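Local coordinates for 4-hydroxy-tetrahydrodipicolinate synthase (Methylacidiphilum fumariolicum SolV, PDB 6T3T), which probably catalyses the condensation of pyruvate with aspartate semialdehyde to 4-hydroxy-tetrahydrodipicolinate in lysine biosynthesis, working as a homotetramer, at residues P13-Q18 with T263-R268; I19-L24 with E58-T63; I36-V42 with I71-G76. All blocks are in the same frame, centred on the assembly; numbering follows the deposited sequence.

Contact 1: residues P13-Q18 with T263-R268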
ATOM      1  N   PRO A  13      -8.723   4.088 -33.041  1.00 20.83           N
ATOM      2  CA  PRO A  13      -9.760   3.202 -33.582  1.00 19.67           C
ATOM      3  C   PRO A  13      -9.139   2.188 -34.531  1.00 21.91           C
ATOM      4  O   PRO A  13      -8.277   2.526 -35.342  1.00 20.87           O
ATOM      5  CB  PRO A  13     -10.728   4.158 -34.293  1.00 22.43           C
ATOM      6  CG  PRO A  13      -9.961   5.393 -34.542  1.00 23.20           C
ATOM      7  CD  PRO A  13      -8.943   5.493 -33.426  1.00 23.72           C
ATOM      8  N   PHE A  14      -9.503   0.919 -34.339  1.00 19.77           N
ATOM      9  CA  PHE A  14      -9.028  -0.165 -35.181  1.00 20.63           C
ATOM     10  C   PHE A  14     -10.181  -0.787 -35.946  1.00 23.58           C
ATOM     11  O   PHE A  14     -11.265  -1.002 -35.390  1.00 24.37           O
ATOM     12  CB  PHE A  14      -8.365  -1.265 -34.350  1.00 23.99           C
ATOM     13  CG  PHE A  14      -7.161  -0.819 -33.600  1.00 26.20           C
ATOM     14  CD1 PHE A  14      -6.236   0.028 -34.180  1.00 25.00           C
ATOM     15  CD2 PHE A  14      -6.945  -1.264 -32.298  1.00 21.77           C
ATOM     16  CE1 PHE A  14      -5.106   0.407 -33.473  1.00 21.81           C
ATOM     17  CE2 PHE A  14      -5.828  -0.874 -31.595  1.00 21.27           C
ATOM     18  CZ  PHE A  14      -4.909  -0.032 -32.183  1.00 17.92           C
ATOM     19  N   HIS A  15      -9.889  -1.200 -37.176  1.00 25.18           N
ATOM     20  CA  HIS A  15     -10.837  -1.949 -37.987  1.00 29.79           C
ATOM     21  C   HIS A  15     -10.048  -2.947 -38.816  1.00 29.75           C
ATOM     22  O   HIS A  15      -9.251  -2.547 -39.679  1.00 23.13           O
ATOM     23  CB  HIS A  15     -11.641  -1.008 -38.880  1.00 31.99           C
ATOM     24  CG  HIS A  15     -12.653  -1.703 -39.727  1.00 29.16           C
ATOM     25  ND1 HIS A  15     -13.723  -2.387 -39.194  1.00 30.43           N
ATOM     26  CD2 HIS A  15     -12.779  -1.794 -41.071  1.00 30.47           C
ATOM     27  CE1 HIS A  15     -14.460  -2.882 -40.173  1.00 35.30           C
ATOM     28  NE2 HIS A  15     -13.904  -2.541 -41.322  1.00 36.56           N
ATOM     29  N   ASN A  16     -10.290  -4.235 -38.565  1.00 27.86           N
ATOM     30  CA  ASN A  16      -9.608  -5.315 -39.272  1.00 32.73           C
ATOM     31  C   ASN A  16      -8.093  -5.221 -39.110  1.00 29.43           C
ATOM     32  O   ASN A  16      -7.326  -5.286 -40.070  1.00 32.18           O
ATOM     33  CB  ASN A  16     -10.010  -5.320 -40.746  1.00 29.50           C
ATOM     34  CG  ASN A  16     -11.503  -5.420 -40.924  1.00 31.29           C
ATOM     35  OD1 ASN A  16     -12.066  -4.827 -41.830  1.00 43.07           O
ATOM     36  ND2 ASN A  16     -12.152  -6.157 -40.045  1.00 30.59           N
ATOM     37  N   GLY A  17      -7.670  -5.041 -37.874  1.00 27.83           N
ATOM     38  CA  GLY A  17      -6.261  -5.048 -37.568  1.00 28.51           C
ATOM     39  C   GLY A  17      -5.500  -3.836 -38.010  1.00 29.38           C
ATOM     40  O   GLY A  17      -4.276  -3.798 -37.877  1.00 29.20           O
ATOM     41  N   GLN A  18      -6.180  -2.794 -38.465  1.00 31.55           N
ATOM     42  CA  GLN A  18      -5.461  -1.612 -38.940  1.00 34.18           C
ATOM     43  C   GLN A  18      -6.162  -0.381 -38.388  1.00 31.91           C
ATOM     44  O   GLN A  18      -7.284  -0.470 -37.869  1.00 26.90           O
ATOM     45  CB  GLN A  18      -5.419  -1.618 -40.468  1.00 38.16           C
ATOM     46  CG  GLN A  18      -4.703  -2.862 -41.015  1.00 41.65           C
ATOM     47  CD  GLN A  18      -5.033  -3.189 -42.476  1.00 60.77           C
ATOM     48  OE1 GLN A  18      -5.664  -2.395 -43.201  1.00 59.19           O
ATOM     49  NE2 GLN A  18      -4.604  -4.372 -42.942  1.00 63.77           N
ATOM     50  N   THR A 263     -16.917   2.886 -33.126  1.00 20.02           N
ATOM     51  CA  THR A 263     -15.665   2.228 -33.440  1.00 20.52           C
ATOM     52  C   THR A 263     -15.919   0.729 -33.324  1.00 24.10           C
ATOM     53  O   THR A 263     -16.958   0.307 -32.815  1.00 23.83           O
ATOM     54  CB  THR A 263     -14.531   2.728 -32.520  1.00 19.46           C
ATOM     55  OG1 THR A 263     -13.270   2.193 -32.957  1.00 22.08           O
ATOM     56  CG2 THR A 263     -14.794   2.333 -31.069  1.00 19.77           C
ATOM     57  N   ASP A 264     -15.015  -0.069 -33.890  1.00 23.25           N
ATOM     58  CA  ASP A 264     -15.024  -1.505 -33.638  1.00 26.43           C
ATOM     59  C   ASP A 264     -14.468  -1.805 -32.253  1.00 25.22           C
ATOM     60  O   ASP A 264     -13.478  -1.209 -31.822  1.00 21.09           O
ATOM     61  CB  ASP A 264     -14.183  -2.255 -34.669  1.00 27.94           C
ATOM     62  CG  ASP A 264     -14.776  -2.203 -36.035  1.00 31.07           C
ATOM     63  OD1 ASP A 264     -15.845  -1.579 -36.190  1.00 34.84           O
ATOM     64  OD2 ASP A 264     -14.182  -2.804 -36.947  1.00 32.10           O
ATOM     65  N   LEU A 265     -15.089  -2.758 -31.564  1.00 24.57           N
ATOM     66  CA  LEU A 265     -14.509  -3.230 -30.312  1.00 23.44           C
ATOM     67  C   LEU A 265     -13.391  -4.198 -30.692  1.00 21.78           C
ATOM     68  O   LEU A 265     -13.536  -5.422 -30.664  1.00 23.09           O
ATOM     69  CB  LEU A 265     -15.544  -3.867 -29.401  1.00 21.07           C
ATOM     70  CG  LEU A 265     -14.939  -4.325 -28.071  1.00 23.17           C
ATOM     71  CD1 LEU A 265     -13.879  -3.337 -27.607  1.00 25.42           C
ATOM     72  CD2 LEU A 265     -16.022  -4.450 -27.042  1.00 30.43           C
ATOM     73  N   GLU A 266     -12.312  -3.615 -31.185  1.00 24.28           N
ATOM     74  CA  GLU A 266     -11.074  -4.322 -31.479  1.00 26.31           C
ATOM     75  C   GLU A 266     -10.014  -3.844 -30.497  1.00 23.40           C
ATOM     76  O   GLU A 266      -9.632  -2.671 -30.512  1.00 23.45           O
ATOM     77  CB  GLU A 266     -10.619  -4.074 -32.907  1.00 17.70           C
ATOM     78  CG  GLU A 266     -10.055  -5.281 -33.579  1.00 31.43           C
ATOM     79  CD  GLU A 266      -9.823  -5.050 -35.044  1.00 24.04           C
ATOM     80  OE1 GLU A 266     -10.716  -5.413 -35.820  1.00 29.89           O
ATOM     81  OE2 GLU A 266      -8.735  -4.562 -35.419  1.00 30.20           O
ATOM     82  N   LEU A 267      -9.577  -4.738 -29.630  1.00 21.72           N
ATOM     83  CA  LEU A 267      -8.499  -4.479 -28.696  1.00 27.97           C
ATOM     84  C   LEU A 267      -7.312  -5.362 -29.055  1.00 24.77           C
ATOM     85  O   LEU A 267      -7.482  -6.525 -29.441  1.00 31.10           O
ATOM     86  CB  LEU A 267      -8.954  -4.738 -27.261  1.00 23.40           C
ATOM     87  CG  LEU A 267     -10.075  -3.822 -26.800  1.00 22.06           C
ATOM     88  CD1 LEU A 267     -10.941  -4.480 -25.723  1.00 21.86           C
ATOM     89  CD2 LEU A 267      -9.471  -2.534 -26.300  1.00 22.45           C
ATOM     90  N   ARG A 268      -6.121  -4.824 -28.908  1.00 18.57           N
ATOM     91  CA  ARG A 268      -4.919  -5.612 -29.146  1.00 18.78           C
ATOM     92  C   ARG A 268      -4.423  -6.221 -27.842  1.00 19.46           C
ATOM     93  O   ARG A 268      -4.293  -5.521 -26.828  1.00 20.01           O
ATOM     94  CB  ARG A 268      -3.846  -4.738 -29.783  1.00 12.66           C
ATOM     95  CG  ARG A 268      -4.246  -4.318 -31.189  1.00 24.15           C
ATOM     96  CD  ARG A 268      -3.258  -3.318 -31.833  1.00 23.03           C
ATOM     97  NE  ARG A 268      -3.564  -3.189 -33.254  1.00 25.49           N
ATOM     98  CZ  ARG A 268      -2.764  -2.636 -34.161  1.00 28.30           C
ATOM     99  NH1 ARG A 268      -1.570  -2.142 -33.824  1.00 24.22           N
ATOM    100  NH2 ARG A 268      -3.162  -2.596 -35.421  1.00 27.64           N
TER
HETATM  101  O   HOH W   1     -12.821   1.464 -35.340  1.00 21.58           O
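H15 ND1 donates to D264 OD2 at 2.3 Å and 172°, a nearly linear and very short His-carboxylate hydrogen bond near the surface. E266 meets the next two residues with its carboxylate: G17 N donates to E266 OE2 at 2.7 Å, and N16 N gives a weak hydrogen bond to E266 OE1 at 3.0 Å and 131°. Both amides belong to the type I' turn H15-Q18, which joins the two short antiparallel strands of a beta hairpin set after the first barrel strand of this TIM-barrel enzyme; N16 and G17 have the positive phi values of such a turn. A water donates to F14 O (2.9 Å) and accepts from the T263 side-chain hydroxyl OG1 (2.5 Å), bridging the two segments. The R268 guanidinium lies flat on the F14 ring, planes 13° apart and CZ 4.2 Å from the centroid, a stacked cation-pi pair; its NH1 is held by E55. Further in, P13 CB packs 3.5 Å from T263 OG1, while K254 and L51 also touch F14.

Contact 2: residues I19-L24 with E58-T63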
ATOM      1  N   ILE A  19      -5.490   0.766 -38.496  1.00 30.56           N
ATOM      2  CA  ILE A  19      -6.084   2.036 -38.091  1.00 27.58           C
ATOM      3  C   ILE A  19      -7.352   2.276 -38.902  1.00 31.80           C
ATOM      4  O   ILE A  19      -7.365   2.113 -40.126  1.00 36.07           O
ATOM      5  CB  ILE A  19      -5.082   3.186 -38.268  1.00 32.70           C
ATOM      6  CG1 ILE A  19      -3.884   3.011 -37.340  1.00 30.93           C
ATOM      7  CG2 ILE A  19      -5.742   4.542 -38.008  1.00 31.14           C
ATOM      8  CD1 ILE A  19      -2.729   3.949 -37.666  1.00 28.66           C
ATOM      9  N   ASP A  20      -8.443   2.597 -38.209  1.00 24.78           N
ATOM     10  CA  ASP A  20      -9.726   2.921 -38.825  1.00 27.26           C
ATOM     11  C   ASP A  20      -9.771   4.431 -39.084  1.00 26.08           C
ATOM     12  O   ASP A  20     -10.044   5.226 -38.175  1.00 24.78           O
ATOM     13  CB  ASP A  20     -10.873   2.461 -37.928  1.00 22.85           C
ATOM     14  CG  ASP A  20     -12.240   2.644 -38.579  1.00 26.74           C
ATOM     15  OD1 ASP A  20     -12.352   3.402 -39.575  1.00 23.72           O
ATOM     16  OD2 ASP A  20     -13.209   2.028 -38.080  1.00 29.64           O
ATOM     17  N   ARG A  21      -9.499   4.831 -40.334  1.00 24.99           N
ATOM     18  CA  ARG A  21      -9.336   6.255 -40.633  1.00 29.50           C
ATOM     19  C   ARG A  21     -10.663   7.000 -40.596  1.00 21.02           C
ATOM     20  O   ARG A  21     -10.729   8.133 -40.119  1.00 19.58           O
ATOM     21  CB  ARG A  21      -8.692   6.451 -42.005  1.00 31.94           C
ATOM     22  CG  ARG A  21      -7.297   5.896 -42.113  1.00 36.20           C
ATOM     23  CD  ARG A  21      -6.591   6.361 -43.384  1.00 39.89           C
ATOM     24  NE  ARG A  21      -5.279   5.730 -43.453  1.00 48.79           N
ATOM     25  CZ  ARG A  21      -4.284   6.128 -44.237  1.00 49.64           C
ATOM     26  NH1 ARG A  21      -4.439   7.175 -45.043  1.00 54.36           N
ATOM     27  NH2 ARG A  21      -3.129   5.469 -44.208  1.00 47.20           N
ATOM     28  N   LYS A  22     -11.721   6.374 -41.091  1.00 23.70           N
ATOM     29  CA  LYS A  22     -13.034   6.994 -41.046  1.00 26.54           C
ATOM     30  C   LYS A  22     -13.500   7.198 -39.604  1.00 23.61           C
ATOM     31  O   LYS A  22     -14.024   8.262 -39.256  1.00 20.62           O
ATOM     32  CB  LYS A  22     -14.029   6.157 -41.838  1.00 24.09           C
ATOM     33  CG  LYS A  22     -15.415   6.792 -41.937  1.00 31.35           C
ATOM     34  CD  LYS A  22     -15.376   8.119 -42.708  1.00 37.16           C
ATOM     35  CE  LYS A  22     -16.274   9.195 -42.072  1.00 40.51           C
ATOM     36  NZ  LYS A  22     -15.561   9.901 -40.952  1.00 37.56           N
ATOM     37  N   ALA A  23     -13.313   6.188 -38.749  1.00 26.06           N
ATOM     38  CA  ALA A  23     -13.708   6.324 -37.348  1.00 20.08           C
ATOM     39  C   ALA A  23     -12.901   7.415 -36.665  1.00 20.99           C
ATOM     40  O   ALA A  23     -13.433   8.183 -35.856  1.00 20.35           O
ATOM     41  CB  ALA A  23     -13.536   5.001 -36.623  1.00 17.90           C
ATOM     42  N   LEU A  24     -11.613   7.491 -36.982  1.00 17.96           N
ATOM     43  CA  LEU A  24     -10.768   8.526 -36.405  1.00 20.47           C
ATOM     44  C   LEU A  24     -11.250   9.911 -36.819  1.00 22.31           C
ATOM     45  O   LEU A  24     -11.331  10.823 -35.988  1.00 23.38           O
ATOM     46  CB  LEU A  24      -9.312   8.303 -36.827  1.00 15.94           C
ATOM     47  CG  LEU A  24      -8.265   9.271 -36.288  1.00 17.29           C
ATOM     48  CD1 LEU A  24      -8.249   9.286 -34.765  1.00 16.84           C
ATOM     49  CD2 LEU A  24      -6.907   8.914 -36.843  1.00 19.84           C
ATOM     50  N   GLU A  58       1.866   7.132 -37.840  1.00 26.96           N
ATOM     51  CA  GLU A  58       0.713   7.392 -38.704  1.00 28.80           C
ATOM     52  C   GLU A  58      -0.488   7.954 -37.942  1.00 27.14           C
ATOM     53  O   GLU A  58      -1.210   8.810 -38.467  1.00 25.18           O
ATOM     54  CB  GLU A  58       0.304   6.120 -39.442  1.00 26.01           C
ATOM     55  CG  GLU A  58      -0.730   6.365 -40.529  1.00 35.07           C
ATOM     56  CD  GLU A  58      -0.211   7.280 -41.648  1.00 39.23           C
ATOM     57  OE1 GLU A  58       1.028   7.385 -41.836  1.00 45.81           O
ATOM     58  OE2 GLU A  58      -1.048   7.890 -42.346  1.00 46.29           O
ATOM     59  N   LEU A  59      -0.748   7.470 -36.731  1.00 29.75           N
ATOM     60  CA  LEU A  59      -1.870   8.014 -35.967  1.00 25.60           C
ATOM     61  C   LEU A  59      -1.633   9.477 -35.638  1.00 26.20           C
ATOM     62  O   LEU A  59      -2.551  10.306 -35.751  1.00 22.20           O
ATOM     63  CB  LEU A  59      -2.078   7.212 -34.678  1.00 20.35           C
ATOM     64  CG  LEU A  59      -3.060   6.036 -34.730  1.00 31.39           C
ATOM     65  CD1 LEU A  59      -2.701   5.004 -33.678  1.00 27.87           C
ATOM     66  CD2 LEU A  59      -4.526   6.494 -34.551  1.00 27.85           C
ATOM     67  N   VAL A  60      -0.384   9.832 -35.313  1.00 18.06           N
ATOM     68  CA  VAL A  60      -0.096  11.229 -35.019  1.00 20.82           C
ATOM     69  C   VAL A  60      -0.228  12.077 -36.276  1.00 23.99           C
ATOM     70  O   VAL A  60      -0.794  13.179 -36.244  1.00 22.24           O
ATOM     71  CB  VAL A  60       1.295  11.368 -34.390  1.00 23.62           C
ATOM     72  CG1 VAL A  60       1.651  12.869 -34.199  1.00 19.47           C
ATOM     73  CG2 VAL A  60       1.305  10.626 -33.093  1.00 23.87           C
ATOM     74  N   ARG A  61       0.237  11.558 -37.407  1.00 21.73           N
ATOM     75  CA  ARG A  61       0.135  12.297 -38.658  1.00 25.32           C
ATOM     76  C   ARG A  61      -1.317  12.477 -39.074  1.00 25.08           C
ATOM     77  O   ARG A  61      -1.714  13.567 -39.503  1.00 22.35           O
ATOM     78  CB  ARG A  61       0.927  11.597 -39.764  1.00 28.17           C
ATOM     79  CG  ARG A  61       1.179  12.479 -40.979  1.00 30.05           C
ATOM     80  CD  ARG A  61       2.370  11.955 -41.745  1.00 35.81           C
ATOM     81  NE  ARG A  61       2.420  10.510 -41.614  1.00 44.52           N
ATOM     82  CZ  ARG A  61       3.542   9.804 -41.488  1.00 46.74           C
ATOM     83  NH1 ARG A  61       4.724  10.420 -41.441  1.00 44.24           N
ATOM     84  NH2 ARG A  61       3.463   8.481 -41.372  1.00 40.97           N
ATOM     85  N   LEU A  62      -2.111  11.402 -38.994  1.00 22.55           N
ATOM     86  CA  LEU A  62      -3.520  11.492 -39.365  1.00 22.02           C
ATOM     87  C   LEU A  62      -4.252  12.500 -38.504  1.00 23.19           C
ATOM     88  O   LEU A  62      -5.067  13.280 -39.007  1.00 22.59           O
ATOM     89  CB  LEU A  62      -4.192  10.137 -39.208  1.00 21.94           C
ATOM     90  CG  LEU A  62      -3.920   9.152 -40.320  1.00 29.02           C
ATOM     91  CD1 LEU A  62      -4.261   7.754 -39.809  1.00 30.53           C
ATOM     92  CD2 LEU A  62      -4.737   9.535 -41.548  1.00 28.63           C
ATOM     93  N   THR A  63      -3.988  12.474 -37.193  1.00 18.93           N
ATOM     94  CA  THR A  63      -4.592  13.433 -36.283  1.00 22.85           C
ATOM     95  C   THR A  63      -4.234  14.859 -36.691  1.00 22.73           C
ATOM     96  O   THR A  63      -5.108  15.722 -36.768  1.00 18.68           O
ATOM     97  CB  THR A  63      -4.161  13.142 -34.840  1.00 23.85           C
ATOM     98  OG1 THR A  63      -4.530  11.800 -34.482  1.00 21.34           O
ATOM     99  CG2 THR A  63      -4.815  14.129 -33.870  1.00 17.93           C
TER
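I19 and L24 are the two apolar bumps that residues 19-24 push against residues 58-63 of helix 53-67. I19 (70 Å² covered) sets its CD1 into the hollow lined by CB of E58 (4.1 Å) and CG of L59 (3.6 Å), while CG2 of I19 lies 4.0 Å from CD1 of L62. L24 fills the hollow between L59, L62 and T63, its CD2 3.8 Å from CB of L62, 4.1 Å from CD2 of L59 and 4.4 Å from OG1 of T63, so that L62 meets both bumps with 67 Å² covered. At the solvent-exposed edge R21 stretches over this apolar patch; its CD is 4.1 Å from CD2 of L62, and NH2 of R21 makes a long salt bridge of 3.7 Å to OE2 of E58. That oxygen lies well out of the guanidinium plane, so only charge attraction is implied, and E58 OE1 is held more tightly by R61 NH2 at 2.7 Å. D20 N-caps the helix that carries L24, accepting from A23 N at OD1 over 3.1 Å. The contact joins helices 21-32 and 53-67, consecutive outer helices of the TIM barrel; beneath the second, V60 and T63 rest on A75 and I73 of strand 72-76.

Contact 3: residues I36-V42 with I71-G76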
ATOM      1  N   ILE A  36     -13.635  21.208 -27.281  1.00 12.68           N
ATOM      2  CA  ILE A  36     -12.441  20.564 -26.771  1.00 14.96           C
ATOM      3  C   ILE A  36     -11.222  21.398 -27.168  1.00 20.34           C
ATOM      4  O   ILE A  36     -11.107  21.869 -28.313  1.00 15.86           O
ATOM      5  CB  ILE A  36     -12.376  19.123 -27.292  1.00 14.02           C
ATOM      6  CG1 ILE A  36     -13.636  18.413 -26.794  1.00 13.81           C
ATOM      7  CG2 ILE A  36     -11.090  18.431 -26.887  1.00 15.98           C
ATOM      8  CD1 ILE A  36     -13.548  18.022 -25.312  1.00 12.38           C
ATOM      9  N   ASP A  37     -10.321  21.612 -26.213  1.00 18.94           N
ATOM     10  CA  ASP A  37      -9.191  22.489 -26.480  1.00 20.92           C
ATOM     11  C   ASP A  37      -8.073  21.799 -27.238  1.00 20.69           C
ATOM     12  O   ASP A  37      -7.288  22.488 -27.904  1.00 16.95           O
ATOM     13  CB  ASP A  37      -8.660  23.071 -25.178  1.00 17.61           C
ATOM     14  CG  ASP A  37      -9.693  23.945 -24.509  1.00 23.12           C
ATOM     15  OD1 ASP A  37      -9.994  25.008 -25.083  1.00 28.01           O
ATOM     16  OD2 ASP A  37     -10.280  23.521 -23.487  1.00 20.07           O
ATOM     17  N   GLY A  38      -7.978  20.478 -27.153  1.00 13.47           N
ATOM     18  CA  GLY A  38      -6.892  19.803 -27.835  1.00 19.54           C
ATOM     19  C   GLY A  38      -7.025  18.307 -27.707  1.00 17.30           C
ATOM     20  O   GLY A  38      -7.912  17.791 -27.018  1.00 17.58           O
ATOM     21  N   ILE A  39      -6.108  17.613 -28.374  1.00 16.01           N
ATOM     22  CA  ILE A  39      -6.134  16.163 -28.521  1.00 15.55           C
ATOM     23  C   ILE A  39      -4.789  15.597 -28.072  1.00 17.76           C
ATOM     24  O   ILE A  39      -3.734  16.160 -28.383  1.00 16.55           O
ATOM     25  CB  ILE A  39      -6.426  15.767 -29.993  1.00 19.63           C
ATOM     26  CG1 ILE A  39      -7.728  16.415 -30.491  1.00 20.90           C
ATOM     27  CG2 ILE A  39      -6.464  14.239 -30.171  1.00 13.68           C
ATOM     28  CD1 ILE A  39      -9.000  15.834 -29.876  1.00 16.00           C
ATOM     29  N   VAL A  40      -4.825  14.483 -27.349  1.00 15.58           N
ATOM     30  CA  VAL A  40      -3.629  13.702 -27.042  1.00 17.62           C
ATOM     31  C   VAL A  40      -3.729  12.372 -27.778  1.00 17.04           C
ATOM     32  O   VAL A  40      -4.368  11.437 -27.285  1.00 18.66           O
ATOM     33  CB  VAL A  40      -3.476  13.476 -25.539  1.00 20.82           C
ATOM     34  CG1 VAL A  40      -2.333  12.527 -25.288  1.00 24.01           C
ATOM     35  CG2 VAL A  40      -3.265  14.781 -24.838  1.00 22.21           C
ATOM     36  N   PRO A  41      -3.155  12.246 -28.963  1.00 18.50           N
ATOM     37  CA  PRO A  41      -3.182  10.958 -29.654  1.00 18.71           C
ATOM     38  C   PRO A  41      -2.095  10.045 -29.123  1.00 18.84           C
ATOM     39  O   PRO A  41      -1.064  10.504 -28.631  1.00 22.60           O
ATOM     40  CB  PRO A  41      -2.929  11.338 -31.118  1.00 19.62           C
ATOM     41  CG  PRO A  41      -2.027  12.563 -31.009  1.00 21.13           C
ATOM     42  CD  PRO A  41      -2.384  13.266 -29.701  1.00 18.92           C
ATOM     43  N   VAL A  42      -2.353   8.742 -29.234  1.00 20.38           N
ATOM     44  CA  VAL A  42      -1.432   7.639 -28.941  1.00 24.71           C
ATOM     45  C   VAL A  42      -0.763   7.744 -27.573  1.00 25.86           C
ATOM     46  O   VAL A  42       0.458   7.562 -27.446  1.00 28.02           O
ATOM     47  CB  VAL A  42      -0.379   7.484 -30.071  1.00 27.71           C
ATOM     48  CG1 VAL A  42      -1.085   7.312 -31.395  1.00 23.95           C
ATOM     49  CG2 VAL A  42       0.608   8.658 -30.159  1.00 23.39           C
ATOM     50  N   ILE A  71      -7.624  22.805 -33.353  1.00 19.30           N
ATOM     51  CA  ILE A  71      -7.368  22.695 -31.922  1.00 15.28           C
ATOM     52  C   ILE A  71      -5.966  22.097 -31.738  1.00 19.96           C
ATOM     53  O   ILE A  71      -5.345  21.599 -32.685  1.00 17.70           O
ATOM     54  CB  ILE A  71      -8.456  21.856 -31.201  1.00 16.84           C
ATOM     55  CG1 ILE A  71      -8.510  20.421 -31.731  1.00 18.48           C
ATOM     56  CG2 ILE A  71      -9.838  22.482 -31.342  1.00 12.06           C
ATOM     57  CD1 ILE A  71      -9.596  19.514 -31.024  1.00 14.86           C
ATOM     58  N   LYS A  72      -5.481  22.115 -30.495  1.00 18.76           N
ATOM     59  CA  LYS A  72      -4.096  21.734 -30.229  1.00 20.49           C
ATOM     60  C   LYS A  72      -3.915  20.224 -30.228  1.00 20.07           C
ATOM     61  O   LYS A  72      -4.837  19.458 -29.937  1.00 16.98           O
ATOM     62  CB  LYS A  72      -3.629  22.278 -28.887  1.00 16.62           C
ATOM     63  CG  LYS A  72      -3.881  23.744 -28.710  1.00 22.73           C
ATOM     64  CD  LYS A  72      -2.783  24.542 -29.374  1.00 28.51           C
ATOM     65  CE  LYS A  72      -3.017  26.026 -29.235  1.00 34.36           C
ATOM     66  NZ  LYS A  72      -2.031  26.790 -30.059  1.00 38.86           N
ATOM     67  N   ILE A  73      -2.696  19.799 -30.524  1.00 17.32           N
ATOM     68  CA  ILE A  73      -2.318  18.398 -30.430  1.00 20.84           C
ATOM     69  C   ILE A  73      -1.070  18.293 -29.565  1.00 24.20           C
ATOM     70  O   ILE A  73      -0.044  18.922 -29.869  1.00 18.66           O
ATOM     71  CB  ILE A  73      -2.051  17.768 -31.801  1.00 20.22           C
ATOM     72  CG1 ILE A  73      -3.287  17.890 -32.692  1.00 22.13           C
ATOM     73  CG2 ILE A  73      -1.645  16.318 -31.615  1.00 17.03           C
ATOM     74  CD1 ILE A  73      -3.039  17.378 -34.098  1.00 21.06           C
ATOM     75  N   PHE A  74      -1.156  17.509 -28.488  1.00 19.66           N
ATOM     76  CA  PHE A  74       0.015  17.111 -27.717  1.00 19.94           C
ATOM     77  C   PHE A  74       0.141  15.604 -27.861  1.00 20.27           C
ATOM     78  O   PHE A  74      -0.642  14.849 -27.272  1.00 17.30           O
ATOM     79  CB  PHE A  74      -0.077  17.543 -26.251  1.00 17.53           C
ATOM     80  CG  PHE A  74       0.246  18.989 -26.042  1.00 22.77           C
ATOM     81  CD1 PHE A  74      -0.602  19.981 -26.519  1.00 23.70           C
ATOM     82  CD2 PHE A  74       1.427  19.365 -25.411  1.00 23.54           C
ATOM     83  CE1 PHE A  74      -0.306  21.332 -26.330  1.00 28.61           C
ATOM     84  CE2 PHE A  74       1.743  20.725 -25.223  1.00 30.65           C
ATOM     85  CZ  PHE A  74       0.875  21.709 -25.698  1.00 27.96           C
ATOM     86  N   ALA A  75       1.108  15.178 -28.668  1.00 18.20           N
ATOM     87  CA  ALA A  75       1.276  13.773 -28.995  1.00 17.84           C
ATOM     88  C   ALA A  75       1.998  13.013 -27.882  1.00 17.02           C
ATOM     89  O   ALA A  75       2.977  13.494 -27.312  1.00 17.81           O
ATOM     90  CB  ALA A  75       2.051  13.649 -30.307  1.00 17.78           C
ATOM     91  N   GLY A  76       1.529  11.805 -27.603  1.00 16.55           N
ATOM     92  CA  GLY A  76       2.248  10.916 -26.715  1.00 22.74           C
ATOM     93  C   GLY A  76       3.511  10.346 -27.342  1.00 22.21           C
ATOM     94  O   GLY A  76       3.467   9.548 -28.286  1.00 22.49           O
TER
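I71 and I39 lose the most surface here, 70 and 59 Å², and they meet each other: CD1 of I71 is 3.7 Å from CG1 of I39. I71 precedes its strand and reaches back across the start of the pair, CG2 lying 3.3 Å from O of I36 and CB 3.6 Å from O of D37. I39 is at the centre of the parallel ladder, bonded through both its backbone groups: I39 N donates to K72 O at 2.7 Å, and F74 N donates to I39 O at 2.9 Å. K72 N to D37 O (3.2 Å) and G76 N to P41 O (3.1 Å) extend the pairing at its two ends; the axes of strands 38-40 and 72-76 approach to 4.5 Å, with directions 16° apart. G76, which has no side chain, has 48 Å² covered; an ideal CB would clash, 2.6 Å from V42 O. On the I39 and I73 face, P41 CD packs 3.7 Å from CG2 of I73. The V40 side chain lies about 6 Å from that of K162, the predicted Schiff-base lysine. These second and third TIM-barrel strands are linked by helix 53-67 as a beta-alpha-beta unit; strand 5-9 flanks 38-40, while L28 of helix 21-32 packs on I39.

In the fold
Contact 3 is the most buried, lying in the barrel wall about 8 Å from the chain centre, whereas the centres of contacts 2 and 1 lie about 17 and 20 Å out. Their chemistry changes accordingly: backbone ladder bonds in contact 3, interdigitated aliphatic side chains with a charged pair at the exposed edge in contact 2, and mainly side-chain carboxylate and cation-pi bonding in contact 1. Contacts 2 and 3 are joined through helix 53-67, which packs on the strands: L59 CB touches V42 CG1 at 3.4 Å and T63 CG2 touches I73 CD1 at 3.7 Å. Contacts 1 and 2 adjoin through the hairpin, where P13 O lies 2.9 Å from D20 N, a probable hydrogen bond; contacts 1 and 3 stay about 8 Å apart.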